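Local coordinates for E3 ubiquitin-protein ligase RNF31 (Mus musculus, PDB 5Y3T) that catalyses the transfer of ubiquitin onto substrates as a RING-type E3 ligase, and probably uses this helical UBA region to bind partner proteins such as HOIL-1, at residues 26-38 against 76-88. Numbering follows the deposited sequence.
Sequences SPEEVFSALQYSG and ARKAWLDRHGNLD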
# COMPACT_ATOMS: atom_id res chain seq x y z
N SER B 26 -11.30 12.13 -7.73
CA SER B 26 -10.69 10.86 -8.16
C SER B 26 -11.75 9.79 -8.51
O SER B 26 -12.89 9.81 -8.00
CB SER B 26 -9.75 10.31 -7.07
OG SER B 26 -10.45 9.86 -5.90
N PRO B 27 -11.36 8.84 -9.34
CA PRO B 27 -12.36 7.82 -9.67
C PRO B 27 -12.85 6.96 -8.48
O PRO B 27 -14.00 6.53 -8.48
CB PRO B 27 -11.66 6.99 -10.73
CG PRO B 27 -10.72 7.95 -11.38
CD PRO B 27 -10.19 8.77 -10.24
N GLU B 28 -12.02 6.75 -7.47
CA GLU B 28 -12.43 6.01 -6.28
C GLU B 28 -13.41 6.82 -5.37
O GLU B 28 -14.25 6.21 -4.71
CB GLU B 28 -11.26 5.40 -5.48
CG GLU B 28 -9.93 6.15 -5.47
CD GLU B 28 -9.13 5.93 -6.74
OE1 GLU B 28 -8.64 4.82 -6.98
OE2 GLU B 28 -9.04 6.87 -7.51
N GLU B 29 -13.31 8.15 -5.35
CA GLU B 29 -14.37 9.04 -4.77
C GLU B 29 -15.71 8.95 -5.47
O GLU B 29 -16.76 8.80 -4.81
CB GLU B 29 -13.93 10.50 -4.77
CG GLU B 29 -13.07 10.83 -3.54
CD GLU B 29 -12.24 12.12 -3.63
OE1 GLU B 29 -12.04 12.74 -4.70
OE2 GLU B 29 -11.73 12.48 -2.56
N VAL B 30 -15.70 9.03 -6.78
CA VAL B 30 -16.94 8.96 -7.53
C VAL B 30 -17.56 7.60 -7.28
O VAL B 30 -18.70 7.54 -6.90
CB VAL B 30 -16.75 9.23 -9.04
CG1 VAL B 30 -18.01 8.91 -9.86
CG2 VAL B 30 -16.39 10.67 -9.25
N PHE B 31 -16.80 6.53 -7.46
CA PHE B 31 -17.37 5.19 -7.35
C PHE B 31 -17.83 4.85 -5.91
O PHE B 31 -18.86 4.22 -5.73
CB PHE B 31 -16.36 4.17 -7.85
CG PHE B 31 -16.89 2.77 -7.86
CD1 PHE B 31 -17.86 2.39 -8.81
CD2 PHE B 31 -16.41 1.82 -6.96
CE1 PHE B 31 -18.34 1.09 -8.86
CE2 PHE B 31 -16.89 0.50 -7.00
CZ PHE B 31 -17.86 0.13 -7.96
N SER B 32 -17.05 5.28 -4.91
CA SER B 32 -17.38 5.09 -3.50
C SER B 32 -18.70 5.75 -3.14
O SER B 32 -19.52 5.15 -2.41
CB SER B 32 -16.27 5.66 -2.61
OG SER B 32 -15.07 4.89 -2.76
N ALA B 33 -18.91 6.95 -3.70
CA ALA B 33 -20.16 7.65 -3.58
C ALA B 33 -21.33 6.89 -4.19
O ALA B 33 -22.37 6.72 -3.53
CB ALA B 33 -20.06 9.00 -4.19
N LEU B 34 -21.14 6.43 -5.44
CA LEU B 34 -22.13 5.63 -6.16
C LEU B 34 -22.52 4.38 -5.38
O LEU B 34 -23.70 4.12 -5.19
CB LEU B 34 -21.63 5.23 -7.56
CG LEU B 34 -21.43 6.37 -8.60
CD1 LEU B 34 -20.83 5.90 -9.94
CD2 LEU B 34 -22.74 7.08 -8.86
N GLN B 35 -21.54 3.65 -4.89
CA GLN B 35 -21.81 2.40 -4.14
C GLN B 35 -22.55 2.61 -2.82
O GLN B 35 -23.47 1.86 -2.52
CB GLN B 35 -20.51 1.70 -3.78
CG GLN B 35 -19.73 1.22 -4.97
CD GLN B 35 -20.42 0.06 -5.57
OE1 GLN B 35 -21.17 0.22 -6.51
NE2 GLN B 35 -20.18 -1.12 -5.03
N TYR B 36 -22.12 3.60 -2.03
CA TYR B 36 -22.74 3.92 -0.75
C TYR B 36 -24.19 4.47 -0.83
O TYR B 36 -25.07 4.04 -0.10
CB TYR B 36 -21.88 4.91 0.02
CG TYR B 36 -22.24 5.04 1.49
CD1 TYR B 36 -21.93 4.02 2.40
CD2 TYR B 36 -22.88 6.17 1.98
CE1 TYR B 36 -22.26 4.12 3.75
CE2 TYR B 36 -23.22 6.28 3.32
CZ TYR B 36 -22.91 5.26 4.21
OH TYR B 36 -23.24 5.36 5.53
N SER B 37 -24.42 5.42 -1.73
CA SER B 37 -25.65 6.19 -1.75
C SER B 37 -26.59 5.91 -2.90
O SER B 37 -27.75 6.29 -2.85
CB SER B 37 -25.29 7.64 -1.78
OG SER B 37 -24.80 7.94 -3.05
N GLY B 38 -26.09 5.32 -3.98
CA GLY B 38 -26.85 5.22 -5.21
C GLY B 38 -27.15 6.57 -5.90
O GLY B 38 -27.89 6.60 -6.87
N ALA B 76 -9.56 7.91 7.82
CA ALA B 76 -10.91 7.46 7.56
C ALA B 76 -11.15 7.43 6.07
O ALA B 76 -11.71 6.45 5.57
CB ALA B 76 -11.92 8.38 8.24
N ARG B 77 -10.71 8.50 5.39
CA ARG B 77 -10.90 8.70 3.96
C ARG B 77 -10.19 7.63 3.18
O ARG B 77 -10.76 7.02 2.27
CB ARG B 77 -10.34 10.09 3.51
CG ARG B 77 -10.49 10.46 2.03
CD ARG B 77 -9.89 11.84 1.67
NE ARG B 77 -9.96 12.11 0.21
CZ ARG B 77 -9.01 11.81 -0.73
NH1 ARG B 77 -7.86 11.21 -0.41
NH2 ARG B 77 -9.22 12.10 -2.02
N LYS B 78 -8.94 7.40 3.54
CA LYS B 78 -8.12 6.43 2.83
C LYS B 78 -8.81 5.04 2.92
O LYS B 78 -8.95 4.36 1.90
CB LYS B 78 -6.72 6.43 3.43
CG LYS B 78 -5.69 5.55 2.74
CD LYS B 78 -4.24 5.94 3.11
CE LYS B 78 -3.99 6.46 4.56
NZ LYS B 78 -4.21 5.53 5.72
N ALA B 79 -9.33 4.69 4.10
CA ALA B 79 -10.03 3.40 4.30
C ALA B 79 -11.37 3.32 3.55
O ALA B 79 -11.63 2.37 2.83
CB ALA B 79 -10.22 3.13 5.79
N TRP B 80 -12.21 4.32 3.74
CA TRP B 80 -13.43 4.49 2.95
C TRP B 80 -13.17 4.26 1.46
O TRP B 80 -13.85 3.50 0.80
CB TRP B 80 -13.99 5.88 3.24
CG TRP B 80 -14.95 6.42 2.24
CD1 TRP B 80 -14.70 7.32 1.22
CD2 TRP B 80 -16.31 6.15 2.19
NE1 TRP B 80 -15.86 7.59 0.51
CE2 TRP B 80 -16.86 6.88 1.09
CE3 TRP B 80 -17.14 5.36 2.96
CZ2 TRP B 80 -18.15 6.83 0.77
CZ3 TRP B 80 -18.40 5.31 2.65
CH2 TRP B 80 -18.92 6.03 1.55
N LEU B 81 -12.16 4.90 0.94
CA LEU B 81 -11.86 4.83 -0.48
C LEU B 81 -11.20 3.57 -0.93
O LEU B 81 -11.44 3.16 -2.06
CB LEU B 81 -10.97 6.00 -0.91
CG LEU B 81 -11.62 7.39 -0.92
CD1 LEU B 81 -10.62 8.32 -1.55
CD2 LEU B 81 -12.92 7.43 -1.69
N ASP B 82 -10.36 2.93 -0.11
CA ASP B 82 -9.76 1.66 -0.56
C ASP B 82 -10.78 0.53 -0.58
O ASP B 82 -10.64 -0.41 -1.37
CB ASP B 82 -8.52 1.29 0.27
CG ASP B 82 -7.37 2.31 0.09
OD1 ASP B 82 -7.32 3.10 -0.91
OD2 ASP B 82 -6.53 2.34 1.00
N ARG B 83 -11.86 0.67 0.21
CA ARG B 83 -12.92 -0.30 0.21
C ARG B 83 -14.12 0.22 -0.53
O ARG B 83 -15.24 -0.27 -0.35
CB ARG B 83 -13.26 -0.67 1.65
CG ARG B 83 -12.08 -1.21 2.45
CD ARG B 83 -11.25 -2.29 1.74
NE ARG B 83 -12.07 -3.40 1.24
CZ ARG B 83 -11.67 -4.34 0.39
NH1 ARG B 83 -10.44 -4.35 -0.13
NH2 ARG B 83 -12.52 -5.29 0.04
N HIS B 84 -13.92 1.19 -1.40
CA HIS B 84 -15.02 1.59 -2.30
C HIS B 84 -16.35 1.88 -1.63
O HIS B 84 -17.38 1.58 -2.19
CB HIS B 84 -15.22 0.54 -3.40
CG HIS B 84 -14.10 0.52 -4.38
ND1 HIS B 84 -14.03 -0.39 -5.41
CD2 HIS B 84 -13.00 1.31 -4.49
CE1 HIS B 84 -12.93 -0.17 -6.11
NE2 HIS B 84 -12.30 0.87 -5.58
N GLY B 85 -16.31 2.52 -0.47
CA GLY B 85 -17.55 2.95 0.19
C GLY B 85 -18.28 1.89 0.99
O GLY B 85 -19.40 2.13 1.48
N ASN B 86 -17.68 0.71 1.18
CA ASN B 86 -18.25 -0.27 2.10
C ASN B 86 -17.95 0.16 3.53
O ASN B 86 -16.81 0.03 3.97
CB ASN B 86 -17.68 -1.64 1.81
CG ASN B 86 -18.30 -2.73 2.66
OD1 ASN B 86 -18.52 -2.57 3.88
ND2 ASN B 86 -18.53 -3.87 2.04
N LEU B 87 -18.96 0.62 4.28
CA LEU B 87 -18.75 1.17 5.63
C LEU B 87 -18.04 0.21 6.58
O LEU B 87 -17.00 0.57 7.17
CB LEU B 87 -20.05 1.66 6.27
CG LEU B 87 -19.90 2.57 7.48
CD1 LEU B 87 -18.87 3.64 7.19
CD2 LEU B 87 -21.22 3.23 7.91
N ASP B 88 -18.55 -1.01 6.69
CA ASP B 88 -17.99 -1.99 7.64
C ASP B 88 -16.57 -2.41 7.23
O ASP B 88 -15.73 -2.69 8.06
CB ASP B 88 -18.85 -3.28 7.76
CG ASP B 88 -19.66 -3.38 9.07
OD1 ASP B 88 -19.32 -2.77 10.12
OD2 ASP B 88 -20.65 -4.16 9.04
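Helix 27-37 crosses helix 76-82 at 71°, their axes 9.6 Å apart, and lies closest to the turn after helix 76-82 at Ser-32 and Gly-85, whose CA atoms are 4.3 Å apart. That turn is a Schellman motif ending helix 76-82 within the all-helical UBA region of HOIP, with His-84 at its positive-phi position. Gly-85 suits the closest point because a CB there would run into Ser-32 O and, at its own positive phi, into the carbonyl O of His-84. Ser-32 is small enough to fit opposite it: its OG turns back toward Glu-28 O, in a hydrogen bond modelled as very short and so doubtful in length, and rests against His-84 CA. On one flank the Phe-31 edge points at the His-84 face in an offset edge-to-face pair, planes at 82°. The chain of another protein also packs on both residues. Farther along, Trp-80 presents the edge of its six-membered ring to the Tyr-36 face, Trp-80 CH2 lying 3.5 Å from Tyr-36 CG. With its CG anti to the backbone N (chi1 -165°), the Tyr-36 ring stands beside the turn, its edge at CD1 3.3 Å from Gly-85 O and its hydroxyl end meeting Leu-87; Met-56 and Leu-50 of helix 42-64 touch Tyr-36 and Trp-80, respectively. Near the start of helix 27-37, Leu-81 sets CD2 against Glu-28 O and Ser-32 OG, while its CD1 lies over the centre of the Arg-77 guanidinium. Glu-29 forms a capping box with Ser-26: OE1 accepts from Ser-26 N, and N-cap Ser-26 OG accepts weakly from Glu-29 N. The extended Arg-77 chain completes a salt bridge, NH2 donating to Glu-29 OE2 at 2.6 Å from above the carboxylate plane.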